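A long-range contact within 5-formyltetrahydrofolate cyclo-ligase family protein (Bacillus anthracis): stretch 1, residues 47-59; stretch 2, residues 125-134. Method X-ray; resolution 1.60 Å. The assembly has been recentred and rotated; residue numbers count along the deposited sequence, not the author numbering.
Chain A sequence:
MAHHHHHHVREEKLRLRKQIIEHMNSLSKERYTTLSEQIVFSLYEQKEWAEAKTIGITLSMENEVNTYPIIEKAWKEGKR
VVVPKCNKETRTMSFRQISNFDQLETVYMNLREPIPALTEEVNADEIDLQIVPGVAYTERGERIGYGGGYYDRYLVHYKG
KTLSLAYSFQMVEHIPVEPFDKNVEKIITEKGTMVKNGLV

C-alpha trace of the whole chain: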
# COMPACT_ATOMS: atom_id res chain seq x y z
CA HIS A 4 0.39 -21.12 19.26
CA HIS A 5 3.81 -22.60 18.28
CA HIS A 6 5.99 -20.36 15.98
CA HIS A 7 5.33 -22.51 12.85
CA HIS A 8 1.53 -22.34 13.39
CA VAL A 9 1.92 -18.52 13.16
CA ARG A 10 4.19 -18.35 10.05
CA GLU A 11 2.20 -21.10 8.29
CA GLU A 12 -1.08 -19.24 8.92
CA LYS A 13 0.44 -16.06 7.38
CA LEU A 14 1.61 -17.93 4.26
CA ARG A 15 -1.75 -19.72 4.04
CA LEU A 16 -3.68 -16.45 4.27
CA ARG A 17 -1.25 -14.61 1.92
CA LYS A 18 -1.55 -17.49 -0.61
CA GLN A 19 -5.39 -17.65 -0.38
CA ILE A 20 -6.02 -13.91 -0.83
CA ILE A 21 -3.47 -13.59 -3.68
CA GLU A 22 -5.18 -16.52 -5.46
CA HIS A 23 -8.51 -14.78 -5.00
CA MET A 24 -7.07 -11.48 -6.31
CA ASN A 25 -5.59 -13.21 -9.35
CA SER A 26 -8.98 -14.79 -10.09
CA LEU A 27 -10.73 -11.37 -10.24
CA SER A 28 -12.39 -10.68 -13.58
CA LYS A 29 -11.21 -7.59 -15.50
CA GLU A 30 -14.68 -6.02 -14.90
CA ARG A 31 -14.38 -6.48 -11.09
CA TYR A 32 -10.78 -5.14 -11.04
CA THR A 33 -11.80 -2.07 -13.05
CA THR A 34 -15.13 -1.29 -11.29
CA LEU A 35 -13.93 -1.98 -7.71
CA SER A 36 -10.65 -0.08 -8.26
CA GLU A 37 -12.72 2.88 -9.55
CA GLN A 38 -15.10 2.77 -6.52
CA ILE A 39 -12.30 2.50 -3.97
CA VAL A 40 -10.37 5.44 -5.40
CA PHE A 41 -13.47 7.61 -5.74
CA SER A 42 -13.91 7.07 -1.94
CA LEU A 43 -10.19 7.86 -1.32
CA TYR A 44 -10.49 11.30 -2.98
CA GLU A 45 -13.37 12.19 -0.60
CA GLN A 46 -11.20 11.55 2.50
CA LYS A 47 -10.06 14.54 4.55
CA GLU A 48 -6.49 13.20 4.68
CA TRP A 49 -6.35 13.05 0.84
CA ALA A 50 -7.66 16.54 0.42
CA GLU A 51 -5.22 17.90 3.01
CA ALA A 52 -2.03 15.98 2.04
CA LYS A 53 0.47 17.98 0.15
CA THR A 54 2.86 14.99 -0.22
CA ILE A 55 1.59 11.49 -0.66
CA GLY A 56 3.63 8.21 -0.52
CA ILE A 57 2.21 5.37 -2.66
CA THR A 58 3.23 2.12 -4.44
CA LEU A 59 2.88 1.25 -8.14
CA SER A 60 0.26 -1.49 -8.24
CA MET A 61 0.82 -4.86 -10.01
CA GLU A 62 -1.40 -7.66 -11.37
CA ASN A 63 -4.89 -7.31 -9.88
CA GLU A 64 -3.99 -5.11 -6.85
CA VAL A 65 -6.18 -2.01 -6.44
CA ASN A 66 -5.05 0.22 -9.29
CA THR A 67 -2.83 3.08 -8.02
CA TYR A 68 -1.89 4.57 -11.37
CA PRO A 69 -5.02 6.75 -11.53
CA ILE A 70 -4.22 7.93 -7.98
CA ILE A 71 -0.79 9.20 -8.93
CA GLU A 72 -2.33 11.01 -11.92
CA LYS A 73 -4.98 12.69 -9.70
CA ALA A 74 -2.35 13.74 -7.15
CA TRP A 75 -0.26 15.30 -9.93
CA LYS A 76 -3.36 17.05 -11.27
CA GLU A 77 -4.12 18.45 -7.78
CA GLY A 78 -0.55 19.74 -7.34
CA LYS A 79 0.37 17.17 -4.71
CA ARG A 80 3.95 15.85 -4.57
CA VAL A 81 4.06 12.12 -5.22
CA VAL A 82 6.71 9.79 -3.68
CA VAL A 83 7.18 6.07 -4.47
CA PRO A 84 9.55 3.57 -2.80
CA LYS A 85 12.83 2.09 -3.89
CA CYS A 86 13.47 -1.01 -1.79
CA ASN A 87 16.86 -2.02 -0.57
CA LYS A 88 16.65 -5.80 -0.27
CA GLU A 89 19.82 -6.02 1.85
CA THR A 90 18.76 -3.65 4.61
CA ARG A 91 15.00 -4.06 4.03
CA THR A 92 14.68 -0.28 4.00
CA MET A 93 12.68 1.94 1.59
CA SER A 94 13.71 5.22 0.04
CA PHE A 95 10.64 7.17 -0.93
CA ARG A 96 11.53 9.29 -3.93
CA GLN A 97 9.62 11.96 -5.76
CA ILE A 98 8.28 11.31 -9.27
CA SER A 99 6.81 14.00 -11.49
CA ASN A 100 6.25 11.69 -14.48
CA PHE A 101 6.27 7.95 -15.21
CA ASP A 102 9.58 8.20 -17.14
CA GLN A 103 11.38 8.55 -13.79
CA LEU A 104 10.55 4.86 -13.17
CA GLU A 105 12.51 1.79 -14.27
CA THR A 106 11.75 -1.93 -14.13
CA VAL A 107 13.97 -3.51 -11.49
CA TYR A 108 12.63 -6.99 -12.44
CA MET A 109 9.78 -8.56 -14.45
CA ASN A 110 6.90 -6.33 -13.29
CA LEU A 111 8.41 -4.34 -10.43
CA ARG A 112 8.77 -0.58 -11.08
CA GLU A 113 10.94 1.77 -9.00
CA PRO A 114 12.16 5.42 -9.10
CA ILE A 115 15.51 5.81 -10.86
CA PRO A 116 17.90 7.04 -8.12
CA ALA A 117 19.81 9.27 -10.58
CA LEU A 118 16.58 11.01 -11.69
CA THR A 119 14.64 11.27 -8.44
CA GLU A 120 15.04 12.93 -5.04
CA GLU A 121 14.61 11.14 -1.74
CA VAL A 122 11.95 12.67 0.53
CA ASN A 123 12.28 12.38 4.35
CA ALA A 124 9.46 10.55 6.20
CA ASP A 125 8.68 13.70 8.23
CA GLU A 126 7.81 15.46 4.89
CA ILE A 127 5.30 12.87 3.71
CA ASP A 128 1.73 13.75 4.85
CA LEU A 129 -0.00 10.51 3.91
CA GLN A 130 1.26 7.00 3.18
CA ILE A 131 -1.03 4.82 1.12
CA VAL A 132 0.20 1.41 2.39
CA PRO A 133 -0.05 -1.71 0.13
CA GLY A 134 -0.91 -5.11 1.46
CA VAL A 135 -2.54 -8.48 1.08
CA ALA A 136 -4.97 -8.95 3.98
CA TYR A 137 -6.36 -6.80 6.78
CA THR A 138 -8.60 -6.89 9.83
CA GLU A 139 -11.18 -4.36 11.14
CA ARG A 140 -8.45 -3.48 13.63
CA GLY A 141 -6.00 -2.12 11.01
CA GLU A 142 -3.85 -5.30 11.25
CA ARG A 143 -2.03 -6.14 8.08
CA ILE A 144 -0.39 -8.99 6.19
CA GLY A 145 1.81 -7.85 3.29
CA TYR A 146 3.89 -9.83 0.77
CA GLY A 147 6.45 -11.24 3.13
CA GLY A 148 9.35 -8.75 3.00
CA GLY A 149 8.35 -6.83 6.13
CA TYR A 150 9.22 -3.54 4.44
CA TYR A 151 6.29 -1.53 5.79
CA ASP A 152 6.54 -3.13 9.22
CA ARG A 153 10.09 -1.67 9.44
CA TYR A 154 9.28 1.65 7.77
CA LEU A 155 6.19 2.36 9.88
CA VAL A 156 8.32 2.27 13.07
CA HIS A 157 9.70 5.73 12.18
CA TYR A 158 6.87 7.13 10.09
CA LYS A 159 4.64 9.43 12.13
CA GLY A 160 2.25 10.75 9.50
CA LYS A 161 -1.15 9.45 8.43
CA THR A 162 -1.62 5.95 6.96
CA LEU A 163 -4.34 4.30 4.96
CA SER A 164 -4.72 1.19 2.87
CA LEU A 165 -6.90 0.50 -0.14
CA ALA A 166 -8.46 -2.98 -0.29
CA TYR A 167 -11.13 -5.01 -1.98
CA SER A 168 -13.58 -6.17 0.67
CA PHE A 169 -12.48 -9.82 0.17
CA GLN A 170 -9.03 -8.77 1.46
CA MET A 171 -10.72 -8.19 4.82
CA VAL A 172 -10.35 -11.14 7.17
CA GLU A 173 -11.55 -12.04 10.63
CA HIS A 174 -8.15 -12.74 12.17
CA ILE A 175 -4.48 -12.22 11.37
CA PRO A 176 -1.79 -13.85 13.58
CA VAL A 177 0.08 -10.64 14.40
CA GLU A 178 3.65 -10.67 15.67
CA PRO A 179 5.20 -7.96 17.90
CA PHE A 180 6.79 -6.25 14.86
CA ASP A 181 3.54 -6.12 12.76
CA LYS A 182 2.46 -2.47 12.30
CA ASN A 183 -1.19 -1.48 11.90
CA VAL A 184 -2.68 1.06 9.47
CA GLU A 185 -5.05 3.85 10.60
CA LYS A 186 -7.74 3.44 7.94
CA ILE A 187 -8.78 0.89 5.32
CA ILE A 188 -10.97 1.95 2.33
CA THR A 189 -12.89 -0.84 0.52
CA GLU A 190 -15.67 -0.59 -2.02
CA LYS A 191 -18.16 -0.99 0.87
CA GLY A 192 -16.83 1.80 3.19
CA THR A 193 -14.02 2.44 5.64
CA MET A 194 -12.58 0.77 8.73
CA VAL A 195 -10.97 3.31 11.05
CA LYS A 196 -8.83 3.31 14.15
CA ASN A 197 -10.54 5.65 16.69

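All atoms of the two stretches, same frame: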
# COMPACT_ATOMS: atom_id res chain seq x y z
N LYS A 47 -10.73 13.32 4.06
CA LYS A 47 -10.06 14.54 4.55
C LYS A 47 -8.53 14.47 4.39
O LYS A 47 -7.91 15.44 3.98
CB LYS A 47 -10.46 14.78 6.00
CG LYS A 47 -9.74 15.92 6.70
CD LYS A 47 -10.29 15.99 8.15
CE LYS A 47 -9.41 16.84 9.05
NZ LYS A 47 -9.79 18.23 8.85
N GLU A 48 -7.94 13.33 4.72
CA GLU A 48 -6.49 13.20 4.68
C GLU A 48 -5.93 13.22 3.26
O GLU A 48 -4.79 13.63 3.08
CB GLU A 48 -5.98 12.00 5.45
CG GLU A 48 -6.49 10.70 4.95
CD GLU A 48 -7.73 10.22 5.69
OE1 GLU A 48 -8.67 11.02 5.93
OE2 GLU A 48 -7.76 9.03 6.03
N TRP A 49 -6.73 12.83 2.26
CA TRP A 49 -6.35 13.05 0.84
C TRP A 49 -6.35 14.52 0.50
O TRP A 49 -5.35 15.07 0.02
CB TRP A 49 -7.31 12.29 -0.10
CG TRP A 49 -7.08 12.63 -1.57
CD1 TRP A 49 -7.67 13.62 -2.28
CD2 TRP A 49 -6.11 12.02 -2.44
NE1 TRP A 49 -7.17 13.64 -3.57
CE2 TRP A 49 -6.21 12.66 -3.69
CE3 TRP A 49 -5.19 10.97 -2.28
CZ2 TRP A 49 -5.41 12.30 -4.80
CZ3 TRP A 49 -4.39 10.60 -3.38
CH2 TRP A 49 -4.50 11.29 -4.61
N ALA A 50 -7.49 15.16 0.76
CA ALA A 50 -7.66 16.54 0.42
C ALA A 50 -6.54 17.38 1.02
O ALA A 50 -6.02 18.28 0.37
CB ALA A 50 -9.03 17.01 0.89
N GLU A 51 -6.18 17.09 2.27
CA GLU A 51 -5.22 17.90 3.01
C GLU A 51 -3.72 17.61 2.75
O GLU A 51 -2.86 18.51 3.03
CB GLU A 51 -5.50 17.84 4.51
CG GLU A 51 -6.78 18.57 4.87
CD GLU A 51 -7.08 18.51 6.36
OE1 GLU A 51 -6.38 17.77 7.08
OE2 GLU A 51 -8.01 19.22 6.80
N ALA A 52 -3.43 16.44 2.20
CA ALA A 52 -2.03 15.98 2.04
C ALA A 52 -1.39 16.80 0.94
O ALA A 52 -1.98 16.96 -0.15
CB ALA A 52 -1.95 14.55 1.64
N LYS A 53 -0.22 17.35 1.22
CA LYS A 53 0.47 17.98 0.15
C LYS A 53 1.53 17.06 -0.47
O LYS A 53 1.91 17.28 -1.60
CB LYS A 53 1.05 19.31 0.59
CG LYS A 53 -0.01 20.41 0.89
CD LYS A 53 -1.19 20.37 -0.11
CE LYS A 53 -2.17 21.57 0.03
NZ LYS A 53 -3.58 21.04 -0.10
N THR A 54 1.96 16.04 0.28
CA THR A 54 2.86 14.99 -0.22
C THR A 54 2.28 13.66 0.15
O THR A 54 2.01 13.41 1.32
CB THR A 54 4.28 15.10 0.40
OG1 THR A 54 4.84 16.38 0.11
CG2 THR A 54 5.25 14.06 -0.17
N ILE A 55 2.16 12.78 -0.85
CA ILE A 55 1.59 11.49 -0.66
C ILE A 55 2.63 10.45 -1.10
O ILE A 55 3.21 10.60 -2.18
CB ILE A 55 0.28 11.33 -1.44
CG1 ILE A 55 -0.77 12.33 -0.89
CG2 ILE A 55 -0.16 9.91 -1.27
CD1 ILE A 55 -1.96 12.49 -1.70
N GLY A 56 2.76 9.40 -0.29
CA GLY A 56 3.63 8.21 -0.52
C GLY A 56 2.68 7.10 -1.01
O GLY A 56 1.61 6.85 -0.41
N ILE A 57 3.08 6.42 -2.09
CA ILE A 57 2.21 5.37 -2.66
C ILE A 57 3.10 4.35 -3.39
O ILE A 57 4.26 4.63 -3.67
CB ILE A 57 1.20 5.98 -3.66
CG1 ILE A 57 0.10 5.00 -4.09
CG2 ILE A 57 1.92 6.79 -4.86
CD1 ILE A 57 -1.10 5.72 -4.68
N THR A 58 2.52 3.19 -3.65
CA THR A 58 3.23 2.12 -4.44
C THR A 58 2.63 2.06 -5.85
O THR A 58 1.54 2.61 -6.11
CB THR A 58 3.18 0.74 -3.78
OG1 THR A 58 1.82 0.29 -3.69
CG2 THR A 58 3.88 0.81 -2.42
N LEU A 59 3.36 1.45 -6.79
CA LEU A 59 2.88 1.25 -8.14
C LEU A 59 2.26 -0.15 -8.15
O LEU A 59 2.93 -1.14 -7.89
CB LEU A 59 4.05 1.33 -9.14
CG LEU A 59 4.69 2.74 -9.06
CD1 LEU A 59 6.16 2.77 -9.42
CD2 LEU A 59 3.87 3.73 -9.82
N ASP A 125 9.37 12.61 7.54
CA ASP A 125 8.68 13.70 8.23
C ASP A 125 8.11 14.75 7.25
O ASP A 125 7.45 15.71 7.67
CB ASP A 125 9.60 14.33 9.31
CG ASP A 125 10.77 15.09 8.72
OD1 ASP A 125 10.67 15.55 7.54
OD2 ASP A 125 11.79 15.25 9.43
N GLU A 126 8.35 14.57 5.95
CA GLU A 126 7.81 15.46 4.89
C GLU A 126 6.66 14.82 4.08
O GLU A 126 6.11 15.43 3.16
CB GLU A 126 8.94 15.84 3.94
CG GLU A 126 9.85 16.85 4.53
CD GLU A 126 10.79 17.44 3.51
OE1 GLU A 126 11.91 17.82 3.92
OE2 GLU A 126 10.39 17.53 2.31
N ILE A 127 6.31 13.60 4.43
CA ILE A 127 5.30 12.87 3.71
C ILE A 127 4.02 12.91 4.57
O ILE A 127 4.05 12.46 5.71
CB ILE A 127 5.74 11.39 3.42
CG1 ILE A 127 7.06 11.35 2.59
CG2 ILE A 127 4.57 10.59 2.78
CD1 ILE A 127 7.72 9.96 2.47
N ASP A 128 2.96 13.49 4.06
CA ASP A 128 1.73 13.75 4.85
C ASP A 128 0.86 12.50 5.01
O ASP A 128 0.32 12.23 6.13
CB ASP A 128 0.95 14.91 4.25
CG ASP A 128 1.75 16.17 4.21
OD1 ASP A 128 2.40 16.53 5.24
OD2 ASP A 128 1.74 16.83 3.15
N LEU A 129 0.81 11.70 3.95
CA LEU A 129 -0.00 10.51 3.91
C LEU A 129 0.75 9.39 3.21
O LEU A 129 1.30 9.60 2.12
CB LEU A 129 -1.27 10.86 3.12
CG LEU A 129 -2.26 9.70 2.86
CD1 LEU A 129 -2.84 9.20 4.22
CD2 LEU A 129 -3.35 10.14 1.84
N GLN A 130 0.75 8.22 3.82
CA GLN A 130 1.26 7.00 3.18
C GLN A 130 0.11 6.08 2.88
O GLN A 130 -0.60 5.70 3.79
CB GLN A 130 2.24 6.29 4.10
CG GLN A 130 3.61 7.04 4.10
CD GLN A 130 4.49 6.67 2.83
OE1 GLN A 130 4.01 6.08 1.89
NE2 GLN A 130 5.77 7.05 2.87
N ILE A 131 -0.02 5.76 1.59
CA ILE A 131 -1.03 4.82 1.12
C ILE A 131 -0.28 3.46 1.17
O ILE A 131 0.59 3.22 0.30
CB ILE A 131 -1.57 5.25 -0.24
CG1 ILE A 131 -2.33 6.60 -0.03
CG2 ILE A 131 -2.47 4.16 -0.77
CD1 ILE A 131 -2.84 7.26 -1.32
N VAL A 132 -0.65 2.55 2.08
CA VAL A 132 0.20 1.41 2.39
C VAL A 132 -0.36 0.21 1.64
O VAL A 132 -1.53 -0.02 1.73
CB VAL A 132 0.24 1.20 3.92
CG1 VAL A 132 0.89 -0.19 4.29
CG2 VAL A 132 0.91 2.42 4.62
N PRO A 133 0.45 -0.48 0.82
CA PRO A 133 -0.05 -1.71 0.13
C PRO A 133 -0.15 -2.93 1.02
O PRO A 133 0.33 -2.92 2.14
CB PRO A 133 1.04 -1.96 -0.93
CG PRO A 133 2.30 -1.55 -0.18
CD PRO A 133 1.87 -0.24 0.52
N GLY A 134 -0.74 -4.01 0.55
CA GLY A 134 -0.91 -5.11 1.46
C GLY A 134 -1.78 -6.14 0.86
O GLY A 134 -2.39 -5.86 -0.19
O HOH W 1 4.28 18.09 2.24
O HOH W 2 0.24 1.86 -2.22

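Two strands far apart in sequence, 54-56 and 129-131, lie side by side and run in the same sense, their axes 28° apart and 4.7 Å at closest approach. The register pairs Ile-55 with Leu-129 and Gly-56 with Gln-130. Parallel pairing makes one residue bond to two neighbours on the partner strand, and Gly-56 does this: its N donates to Leu-129 O at 2.8 Å, and its O accepts from Ile-131 N at 2.8 Å, both nearly linear. Leu-129 O also takes a CA-H...O contact from Ile-55 CA at 3.4 Å.

At the start of the ladder, Thr-54 O takes the N of Asp-128 at 2.9 Å and, weakly, the N of Leu-129 at 3.4 Å. The Asp-128 side chain answers in the other direction. Asp-128 OD2 accepts from Lys-53 N at 2.8 Å and from Thr-54 N at 3.0 Å, so a carboxylate gathers two successive amides where the chain has left helix 47-51 and enters the strand. Water 1 extends this junction, donating to Asp-128 OD2 at 3.0 Å and hydrogen-bonding Thr-54 OG1 at 2.8 Å. At the far end direct backbone bonding gives way to water 2, which accepts from Thr-58 N at 3.0 Å and donates to Ile-131 O at 2.9 Å.

On the sheet face carrying Ile-55 and Leu-129, the side chains build an apolar layer beneath the helix. Leu-129, the residue most covered by the other stretch, places CB 4.0 Å from Ala-52 CB, while its CD1 meets Glu-48 CG at 4.0 Å; the methylene part of the glutamate thus serves as apolar surface, its carboxylate oxygens being bonded elsewhere in the structure. Ile-131 CD1 is a meeting point for three side chains: Ile-55 CG2 at 3.8 Å, Ile-57 CD1 at 4.1 Å and Trp-49 CZ3 at 4.2 Å. It sits at the edge of the indole, near the ring plane, rather than over its face.

The face carrying Gln-130 follows a different rule. The Gln-130 side chain, with chi1 and chi2 both m, folds back over the neighbouring strand and brings OE1 to 3.2 Å from Gly-56 CA. A CB on Gly-56 would lie about 2.1 Å from that OE1, a clash, so glycine here makes room for the glutamine. Beyond the ladder, Thr-58 CG2 packs against Pro-133 CG at 3.6 Å, closing the contact with a small apolar touch.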